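Type IV pilus biogenesis protein PilB (Streptococcus sanguinis, PDB 7B7P) is a minor pilin of type IV pili with a direct role in adhesion, carrying a metal-binding von Willebrand factor A-like module. Local coordinates at residues 223-228 with 262-267; 163-168 with 266-271; 217-222 with 254-259. All blocks are in the same frame, centred on the assembly; numbering follows the deposited sequence.

Interaction 1 (223-228 with 262-267); sequences AKYIQQ and LRYGMI
Tyr225 and Tyr264 meet ring against ring and are tied by one hydrogen bond, a worked example of how a tyrosine can pack and bond at once. The polar part is brief: the hydroxyl OH of Tyr225 donates to the backbone carbonyl Tyr264 O at 2.9 Å. The donor comes in from the side of the carbonyl, at a C=O...donor angle of 115°, and is tilted out of the carbonyl plane. Ser268 OG makes a further, weak bond to the same oxygen.

The aromatic part is a pair of rings 4.9 Å apart between centroids, their planes inclined at 43°. Tyr264 points its CB at the strand and holds CG anti to its carbonyl carbon (chi1 -81°), beside the backbone N. Its CD2 sits over one face of the Tyr225 ring, displaced toward the rim, and comes within 3.4 Å of Tyr225 CE2. On the opposite face Gln228 CG lies over the ring centre.

Van der Waals contacts complete the group. Ala223 CB stands over a face of the Tyr264 ring, 3.7 Å from its centroid, in a CH-pi contact. Ile267 CG2 touches the Tyr225 hydroxyl oxygen at 3.5 Å, the two side chains crossing at about a right angle. Leu325, from a loop, packs on both tyrosines, as does Val217 of strand 212-219.

In the von Willebrand factor A-like fold, helices flank a central sheet; here helix 258-270 is joined to strand 223-228, next to strand 212-219 in that sheet. Because Tyr264 gives its ring to Ala223 and Tyr225 and its carbonyl to the Tyr225 hydroxyl, a single helical residue carries most of the contact; the directional bond fixes the phenol oxygen against the helix, while the ring itself is placed by packing.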
loop_
_atom_site.group_PDB
_atom_site.type_symbol
_atom_site.label_atom_id
_atom_site.label_comp_id
_atom_site.label_asym_id
_atom_site.label_seq_id
_atom_site.Cartn_x
_atom_site.Cartn_y
_atom_site.Cartn_z
ATOM N N ALA A 223 -17.412 16.592 -6.943
ATOM C CA ALA A 223 -16.395 15.794 -7.609
ATOM C C ALA A 223 -16.669 15.713 -9.109
ATOM O O ALA A 223 -17.798 15.890 -9.571
ATOM C CB ALA A 223 -16.323 14.380 -6.997
ATOM N N LYS A 224 -15.608 15.427 -9.861
ATOM C CA LYS A 224 -15.660 15.286 -11.309
ATOM C C LYS A 224 -14.612 14.262 -11.738
ATOM O O LYS A 224 -13.522 14.193 -11.159
ATOM C CB LYS A 224 -15.423 16.636 -12.008
ATOM C CG LYS A 224 -15.217 16.529 -13.516
ATOM C CD LYS A 224 -14.260 17.598 -14.090
ATOM C CE LYS A 224 -14.517 17.785 -15.605
ATOM N NZ LYS A 224 -13.631 18.798 -16.240
ATOM N N TYR A 225 -14.950 13.458 -12.743
ATOM C CA TYR A 225 -13.964 12.590 -13.362
ATOM C C TYR A 225 -13.132 13.416 -14.342
ATOM O O TYR A 225 -13.666 13.959 -15.307
ATOM C CB TYR A 225 -14.656 11.427 -14.072
ATOM C CG TYR A 225 -15.190 10.354 -13.152
ATOM C CD1 TYR A 225 -14.328 9.548 -12.420
ATOM C CD2 TYR A 225 -16.559 10.138 -13.026
ATOM C CE1 TYR A 225 -14.817 8.563 -11.574
ATOM C CE2 TYR A 225 -17.055 9.156 -12.193
ATOM C CZ TYR A 225 -16.187 8.376 -11.467
ATOM O OH TYR A 225 -16.694 7.415 -10.625
ATOM N N ILE A 226 -11.837 13.555 -14.073
ATOM C CA ILE A 226 -10.953 14.160 -15.063
ATOM C C ILE A 226 -10.630 13.139 -16.135
ATOM O O ILE A 226 -10.642 13.441 -17.327
ATOM C CB ILE A 226 -9.674 14.713 -14.411
ATOM C CG1 ILE A 226 -9.972 15.349 -13.049
ATOM C CG2 ILE A 226 -9.006 15.741 -15.323
ATOM C CD1 ILE A 226 -10.792 16.615 -13.132
ATOM N N GLN A 227 -10.346 11.916 -15.723
ATOM C CA GLN A 227 -10.315 10.762 -16.607
ATOM C C GLN A 227 -11.066 9.670 -15.865
ATOM O O GLN A 227 -10.581 9.170 -14.845
ATOM C CB GLN A 227 -8.890 10.324 -16.942
ATOM C CG GLN A 227 -8.834 9.027 -17.742
ATOM C CD GLN A 227 -7.419 8.611 -18.090
ATOM O OE1 GLN A 227 -6.958 7.549 -17.682
ATOM N NE2 GLN A 227 -6.720 9.453 -18.846
ATOM N N GLN A 228 -12.253 9.317 -16.364
ATOM C CA GLN A 228 -13.096 8.379 -15.645
ATOM C C GLN A 228 -12.601 6.948 -15.797
ATOM O O GLN A 228 -12.557 6.196 -14.818
ATOM C CB GLN A 228 -14.546 8.505 -16.113
ATOM C CG GLN A 228 -15.411 7.343 -15.692
ATOM C CD GLN A 228 -16.896 7.667 -15.725
ATOM O OE1 GLN A 228 -17.346 8.482 -16.529
ATOM N NE2 GLN A 228 -17.663 7.025 -14.850
ATOM N N LEU A 262 -14.124 11.041 -2.810
ATOM C CA LEU A 262 -13.893 9.657 -2.425
ATOM C C LEU A 262 -14.968 8.748 -3.000
ATOM O O LEU A 262 -14.690 7.592 -3.358
ATOM C CB LEU A 262 -13.845 9.544 -0.895
ATOM C CG LEU A 262 -13.484 8.144 -0.370
ATOM C CD1 LEU A 262 -12.019 7.782 -0.694
ATOM C CD2 LEU A 262 -13.745 8.029 1.118
ATOM N N ARG A 263 -16.201 9.254 -3.088
ATOM C CA ARG A 263 -17.280 8.474 -3.682
ATOM C C ARG A 263 -16.971 8.153 -5.134
ATOM O O ARG A 263 -17.067 6.996 -5.561
ATOM C CB ARG A 263 -18.614 9.226 -3.557
ATOM C CG ARG A 263 -19.791 8.501 -4.226
ATOM C CD ARG A 263 -21.126 9.127 -3.816
ATOM N NE ARG A 263 -21.308 10.502 -4.310
ATOM C CZ ARG A 263 -22.459 10.944 -4.822
ATOM N NH1 ARG A 263 -23.499 10.116 -4.910
ATOM N NH2 ARG A 263 -22.578 12.196 -5.244
ATOM N N TYR A 264 -16.595 9.169 -5.916
ATOM C CA TYR A 264 -16.252 8.909 -7.312
ATOM C C TYR A 264 -15.084 7.936 -7.405
ATOM O O TYR A 264 -15.129 6.969 -8.173
ATOM C CB TYR A 264 -15.911 10.207 -8.018
ATOM C CG TYR A 264 -17.109 11.023 -8.481
ATOM C CD1 TYR A 264 -18.134 11.354 -7.600
ATOM C CD2 TYR A 264 -17.187 11.500 -9.789
ATOM C CE1 TYR A 264 -19.203 12.120 -8.004
ATOM C CE2 TYR A 264 -18.259 12.268 -10.207
ATOM C CZ TYR A 264 -19.261 12.577 -9.309
ATOM O OH TYR A 264 -20.341 13.340 -9.694
ATOM N N GLY A 265 -14.045 8.154 -6.592
ATOM C CA GLY A 265 -12.910 7.253 -6.602
ATOM C C GLY A 265 -13.292 5.820 -6.326
ATOM O O GLY A 265 -12.953 4.918 -7.092
ATOM N N MET A 266 -14.033 5.589 -5.237
ATOM C CA MET A 266 -14.297 4.212 -4.820
ATOM C C MET A 266 -15.249 3.490 -5.773
ATOM O O MET A 266 -15.087 2.284 -6.014
ATOM C CB MET A 266 -14.850 4.175 -3.393
ATOM C CG MET A 266 -13.842 4.628 -2.344
ATOM S SD MET A 266 -14.416 4.308 -0.677
ATOM C CE MET A 266 -12.848 4.273 0.232
ATOM N N ILE A 267 -16.274 4.175 -6.293
ATOM C CA ILE A 267 -17.182 3.438 -7.171
ATOM C C ILE A 267 -16.490 3.094 -8.481
ATOM O O ILE A 267 -16.663 1.990 -9.008
ATOM C CB ILE A 267 -18.520 4.172 -7.406
ATOM C CG1 ILE A 267 -19.489 3.225 -8.128
ATOM C CG2 ILE A 267 -18.364 5.406 -8.234
ATOM C CD1 ILE A 267 -20.959 3.618 -7.996
#

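Interaction 2 (163-168 with 266-271); sequences AVSFVF and MISLQS
Leu269 packs on Ala163 and Ser165, the helix-on-sheet contact of an alpha/beta von Willebrand factor A-like domain. Strand 163-168 runs nearly antiparallel to helix 266-270, at 163° between their directions, with 8.6 Å separating the two axes. The strand lies between strands 212-219 and 276-283, and the helix covers one face of the sheet they form.

From its CB, which points at the strand, the Leu269 side chain continues to CG, set anti to the carbonyl carbon (chi1 -80°). CG lies 3.8 Å from Ser165 CB. There the chain forks: both branches, CD1 and CD2, stay about 4.0 Å from Ser165 CB, and CD2 in addition meets Ala163 CB at 3.7 Å. The leucine thus touches the methylene of one strand residue and the methyl of another two positions earlier. Ile279 of strand 276-283 and Ile362 from a loop also pack on it.

Beside the leucine, two buried serines come near one another without bonding. Ser165 OG, anti to its backbone N, is hydrogen-bonded to Asn215 OD1, and Ser268 OG to Asn215 ND2 and Gly265 O. Asn215 therefore bridges strand and helix through both ends of its amide, while Ser165 OG and Ser268 OG remain 4.0 Å apart.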
loop_
_atom_site.group_PDB
_atom_site.type_symbol
_atom_site.label_atom_id
_atom_site.label_comp_id
_atom_site.label_asym_id
_atom_site.label_seq_id
_atom_site.Cartn_x
_atom_site.Cartn_y
_atom_site.Cartn_z
ATOM N N ALA A 163 -5.292 -1.457 -9.576
ATOM C CA ALA A 163 -5.957 -0.220 -9.940
ATOM C C ALA A 163 -5.699 0.828 -8.868
ATOM O O ALA A 163 -5.717 0.523 -7.674
ATOM C CB ALA A 163 -7.457 -0.429 -10.119
ATOM N N VAL A 164 -5.440 2.054 -9.306
ATOM C CA VAL A 164 -5.150 3.162 -8.415
ATOM C C VAL A 164 -6.029 4.319 -8.840
ATOM O O VAL A 164 -5.955 4.770 -9.986
ATOM C CB VAL A 164 -3.669 3.577 -8.452
ATOM C CG1 VAL A 164 -3.437 4.747 -7.506
ATOM C CG2 VAL A 164 -2.761 2.399 -8.098
ATOM N N SER A 165 -6.875 4.789 -7.941
ATOM C CA SER A 165 -7.672 5.972 -8.225
ATOM C C SER A 165 -7.044 7.157 -7.514
ATOM O O SER A 165 -6.922 7.154 -6.280
ATOM C CB SER A 165 -9.133 5.802 -7.805
ATOM O OG SER A 165 -9.858 6.945 -8.240
ATOM N N PHE A 166 -6.632 8.150 -8.297
ATOM C CA PHE A 166 -6.139 9.413 -7.782
ATOM C C PHE A 166 -7.300 10.363 -7.599
ATOM O O PHE A 166 -8.077 10.576 -8.533
ATOM C CB PHE A 166 -5.120 10.031 -8.740
ATOM C CG PHE A 166 -3.789 9.352 -8.703
ATOM C CD1 PHE A 166 -2.888 9.621 -7.680
ATOM C CD2 PHE A 166 -3.448 8.428 -9.672
ATOM C CE1 PHE A 166 -1.652 8.972 -7.632
ATOM C CE2 PHE A 166 -2.220 7.788 -9.639
ATOM C CZ PHE A 166 -1.324 8.053 -8.618
ATOM N N VAL A 167 -7.383 10.973 -6.420
ATOM C CA VAL A 167 -8.516 11.805 -6.042
ATOM C C VAL A 167 -7.949 13.103 -5.491
ATOM O O VAL A 167 -7.489 13.152 -4.343
ATOM C CB VAL A 167 -9.435 11.109 -5.032
ATOM C CG1 VAL A 167 -10.533 12.051 -4.553
ATOM C CG2 VAL A 167 -10.026 9.879 -5.672
ATOM N N PHE A 168 -7.993 14.163 -6.303
ATOM C CA PHE A 168 -7.211 15.366 -6.061
ATOM C C PHE A 168 -8.112 16.554 -5.757
ATOM O O PHE A 168 -9.009 16.877 -6.535
ATOM C CB PHE A 168 -6.316 15.685 -7.264
ATOM C CG PHE A 168 -5.134 14.755 -7.435
ATOM C CD1 PHE A 168 -4.789 13.829 -6.468
ATOM C CD2 PHE A 168 -4.348 14.838 -8.579
ATOM C CE1 PHE A 168 -3.698 12.987 -6.639
ATOM C CE2 PHE A 168 -3.267 14.014 -8.758
ATOM C CZ PHE A 168 -2.931 13.089 -7.790
ATOM N N MET A 266 -14.033 5.589 -5.237
ATOM C CA MET A 266 -14.297 4.212 -4.820
ATOM C C MET A 266 -15.249 3.490 -5.773
ATOM O O MET A 266 -15.087 2.284 -6.014
ATOM C CB MET A 266 -14.850 4.175 -3.393
ATOM C CG MET A 266 -13.842 4.628 -2.344
ATOM S SD MET A 266 -14.416 4.308 -0.677
ATOM C CE MET A 266 -12.848 4.273 0.232
ATOM N N ILE A 267 -16.274 4.175 -6.293
ATOM C CA ILE A 267 -17.182 3.438 -7.171
ATOM C C ILE A 267 -16.490 3.094 -8.481
ATOM O O ILE A 267 -16.663 1.990 -9.008
ATOM C CB ILE A 267 -18.520 4.172 -7.406
ATOM C CG1 ILE A 267 -19.489 3.225 -8.128
ATOM C CG2 ILE A 267 -18.364 5.406 -8.234
ATOM C CD1 ILE A 267 -20.959 3.618 -7.996
ATOM N N SER A 268 -15.656 3.998 -9.009
ATOM C CA SER A 268 -14.896 3.639 -10.211
ATOM C C SER A 268 -13.937 2.478 -9.941
ATOM O O SER A 268 -13.708 1.649 -10.821
ATOM C CB SER A 268 -14.145 4.852 -10.759
ATOM O OG SER A 268 -13.040 5.207 -9.950
ATOM N N LEU A 269 -13.416 2.365 -8.720
ATOM C CA LEU A 269 -12.567 1.225 -8.385
ATOM C C LEU A 269 -13.379 -0.067 -8.287
ATOM O O LEU A 269 -12.883 -1.156 -8.625
ATOM C CB LEU A 269 -11.830 1.490 -7.069
ATOM C CG LEU A 269 -10.588 2.379 -7.083
ATOM C CD1 LEU A 269 -10.114 2.538 -5.641
ATOM C CD2 LEU A 269 -9.465 1.787 -7.968
ATOM N N GLN A 270 -14.624 0.024 -7.813
ATOM C CA GLN A 270 -15.451 -1.172 -7.728
ATOM C C GLN A 270 -15.650 -1.822 -9.094
ATOM O O GLN A 270 -15.778 -3.047 -9.185
ATOM C CB GLN A 270 -16.804 -0.845 -7.096
ATOM C CG GLN A 270 -16.775 -0.548 -5.604
ATOM C CD GLN A 270 -16.152 -1.656 -4.764
ATOM O OE1 GLN A 270 -15.625 -1.394 -3.677
ATOM N NE2 GLN A 270 -16.246 -2.896 -5.231
ATOM N N SER A 271 -15.641 -1.034 -10.157
ATOM C CA SER A 271 -15.894 -1.541 -11.491
ATOM C C SER A 271 -14.629 -1.984 -12.207
ATOM O O SER A 271 -14.700 -2.336 -13.382
ATOM C CB SER A 271 -16.608 -0.478 -12.321
ATOM O OG SER A 271 -15.657 0.376 -12.930
#

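Interaction 3 (217-222 with 254-259); sequences VGFSTS and GVTNPG
Asn257 extends its CG anti to the backbone N (chi1 -171°) toward Thr221, while Thr221 holds its OG1 beside its own backbone N (chi1 -65°), facing Val255. From these positions the two side chains bond to the opposite backbone. Asn257 ND2 donates to Thr221 O at 3.2 Å; the oxygen lies nearly in the amide plane, and the N-H...O angle is 159°. Thr221 OG1 in turn accepts from Val255 N at 3.0 Å, a fairly straight bond. A weak, strongly bent bond from Asn257 N to Ser220 O adds to these.

Asn257 is also the N-cap of helix 258-270, its OD1 receiving the Asp260 backbone N, so the two ends of its amide serve different elements. The 254-259 loop brings Thr256 to the metal ion-dependent adhesion site (MIDAS) of the von Willebrand factor A-like domain, consistent with its being the threonine of that motif. The side chain of Thr256 is about 3 Å from the bound magnesium ion and near Ser173 and Asp284, both magnesium-binding residues, while its backbone N is held by Asn288 OD1.

Thr256 also turns its methyl CG2 to the edge of the Phe219 ring, 4.0 Å from CE1. Pro258 CA lies over a face of that ring, 4.0 Å from its centroid, making a CH-pi contact, with Pro258 CB touching the same rim atom, CE1, at 4.1 Å. Gly254 CA lies 3.3 Å from Thr221 OG1, where its lack of a side chain leaves room for the hydroxyl.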
loop_
_atom_site.group_PDB
_atom_site.type_symbol
_atom_site.label_atom_id
_atom_site.label_comp_id
_atom_site.label_asym_id
_atom_site.label_seq_id
_atom_site.Cartn_x
_atom_site.Cartn_y
_atom_site.Cartn_z
ATOM N N VAL A 217 -9.644 11.509 -10.456
ATOM C CA VAL A 217 -10.832 12.186 -9.948
ATOM C C VAL A 217 -10.396 13.523 -9.366
ATOM O O VAL A 217 -9.436 13.590 -8.587
ATOM C CB VAL A 217 -11.565 11.348 -8.878
ATOM C CG1 VAL A 217 -12.691 12.169 -8.192
ATOM C CG2 VAL A 217 -12.110 10.054 -9.462
ATOM N N GLY A 218 -11.099 14.580 -9.737
ATOM C CA GLY A 218 -10.942 15.869 -9.101
ATOM C C GLY A 218 -12.131 16.125 -8.192
ATOM O O GLY A 218 -13.216 15.601 -8.404
ATOM N N PHE A 219 -11.924 16.939 -7.170
ATOM C CA PHE A 219 -13.047 17.312 -6.331
ATOM C C PHE A 219 -12.780 18.689 -5.773
ATOM O O PHE A 219 -11.638 19.042 -5.469
ATOM C CB PHE A 219 -13.303 16.307 -5.181
ATOM C CG PHE A 219 -12.282 16.366 -4.060
ATOM C CD1 PHE A 219 -12.469 17.214 -2.979
ATOM C CD2 PHE A 219 -11.150 15.545 -4.087
ATOM C CE1 PHE A 219 -11.539 17.275 -1.951
ATOM C CE2 PHE A 219 -10.215 15.582 -3.055
ATOM C CZ PHE A 219 -10.410 16.446 -1.986
ATOM N N SER A 220 -13.844 19.461 -5.658
ATOM C CA SER A 220 -13.804 20.691 -4.902
ATOM C C SER A 220 -15.160 20.842 -4.243
ATOM O O SER A 220 -15.471 20.112 -3.296
ATOM C CB SER A 220 -13.459 21.885 -5.797
ATOM O OG SER A 220 -14.387 22.003 -6.860
ATOM N N THR A 221 -15.956 21.806 -4.705
ATOM C CA THR A 221 -17.334 21.900 -4.244
ATOM C C THR A 221 -18.056 20.570 -4.446
ATOM O O THR A 221 -18.855 20.141 -3.605
ATOM C CB THR A 221 -18.034 23.041 -4.975
ATOM O OG1 THR A 221 -17.410 24.280 -4.601
ATOM C CG2 THR A 221 -19.527 23.105 -4.607
ATOM N N SER A 222 -17.741 19.885 -5.532
ATOM C CA SER A 222 -18.224 18.542 -5.766
ATOM C C SER A 222 -17.219 17.877 -6.700
ATOM O O SER A 222 -16.274 18.509 -7.171
ATOM C CB SER A 222 -19.659 18.570 -6.310
ATOM O OG SER A 222 -19.658 18.812 -7.695
ATOM N N GLY A 254 -13.684 26.508 -6.142
ATOM C CA GLY A 254 -14.613 25.841 -5.235
ATOM C C GLY A 254 -14.072 25.612 -3.829
ATOM O O GLY A 254 -12.995 26.079 -3.444
ATOM N N VAL A 255 -14.860 24.865 -3.049
ATOM C CA VAL A 255 -14.521 24.508 -1.671
ATOM C C VAL A 255 -14.029 23.057 -1.623
ATOM O O VAL A 255 -13.584 22.514 -2.633
ATOM C CB VAL A 255 -15.729 24.740 -0.743
ATOM C CG1 VAL A 255 -15.914 26.229 -0.501
ATOM C CG2 VAL A 255 -16.997 24.122 -1.349
ATOM N N THR A 256 -14.091 22.412 -0.458
ATOM C CA THR A 256 -13.415 21.131 -0.249
ATOM C C THR A 256 -14.425 20.086 0.222
ATOM O O THR A 256 -14.849 20.102 1.381
ATOM C CB THR A 256 -12.260 21.304 0.753
ATOM O OG1 THR A 256 -11.405 22.368 0.305
ATOM C CG2 THR A 256 -11.430 20.012 0.895
ATOM N N ASN A 257 -14.785 19.161 -0.669
ATOM C CA ASN A 257 -15.812 18.144 -0.430
ATOM C C ASN A 257 -15.152 16.785 -0.640
ATOM O O ASN A 257 -15.391 16.111 -1.651
ATOM C CB ASN A 257 -17.009 18.341 -1.363
ATOM C CG ASN A 257 -18.217 17.440 -1.015
ATOM O OD1 ASN A 257 -18.081 16.462 -0.283
ATOM N ND2 ASN A 257 -19.403 17.783 -1.549
ATOM N N PRO A 258 -14.295 16.362 0.287
ATOM C CA PRO A 258 -13.560 15.105 0.079
ATOM C C PRO A 258 -14.459 13.876 0.016
ATOM O O PRO A 258 -14.155 12.925 -0.723
ATOM C CB PRO A 258 -12.599 15.061 1.283
ATOM C CG PRO A 258 -13.288 15.853 2.348
ATOM C CD PRO A 258 -14.054 16.940 1.630
ATOM N N GLY A 259 -15.563 13.862 0.760
ATOM C CA GLY A 259 -16.495 12.749 0.642
ATOM C C GLY A 259 -16.936 12.495 -0.790
ATOM O O GLY A 259 -16.947 11.348 -1.257
#

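How the interactions relate
All three contacts use helix 258-270 or the loop leading into it, and all pack against one sheet. Interaction 2 is the core contact, wholly buried, with no hydrogen bond between its segments; interactions 1 and 3 are only partly buried and add hydrogen bonds. Interactions 1 and 2 lie 6 Å apart between centres, share Met266 and Ile267, and meet where Gly265 CA touches Ser165 OG. Strand 212-219, whose end and following loop supply interaction 3, pairs with both strand 162-169 and strand 223-228 and so joins the other two. The chemistry shifts along the helix: mostly hydrogen bonds near the metal at its start, paired tyrosines with one hydrogen bond midway, aliphatic packing toward its end.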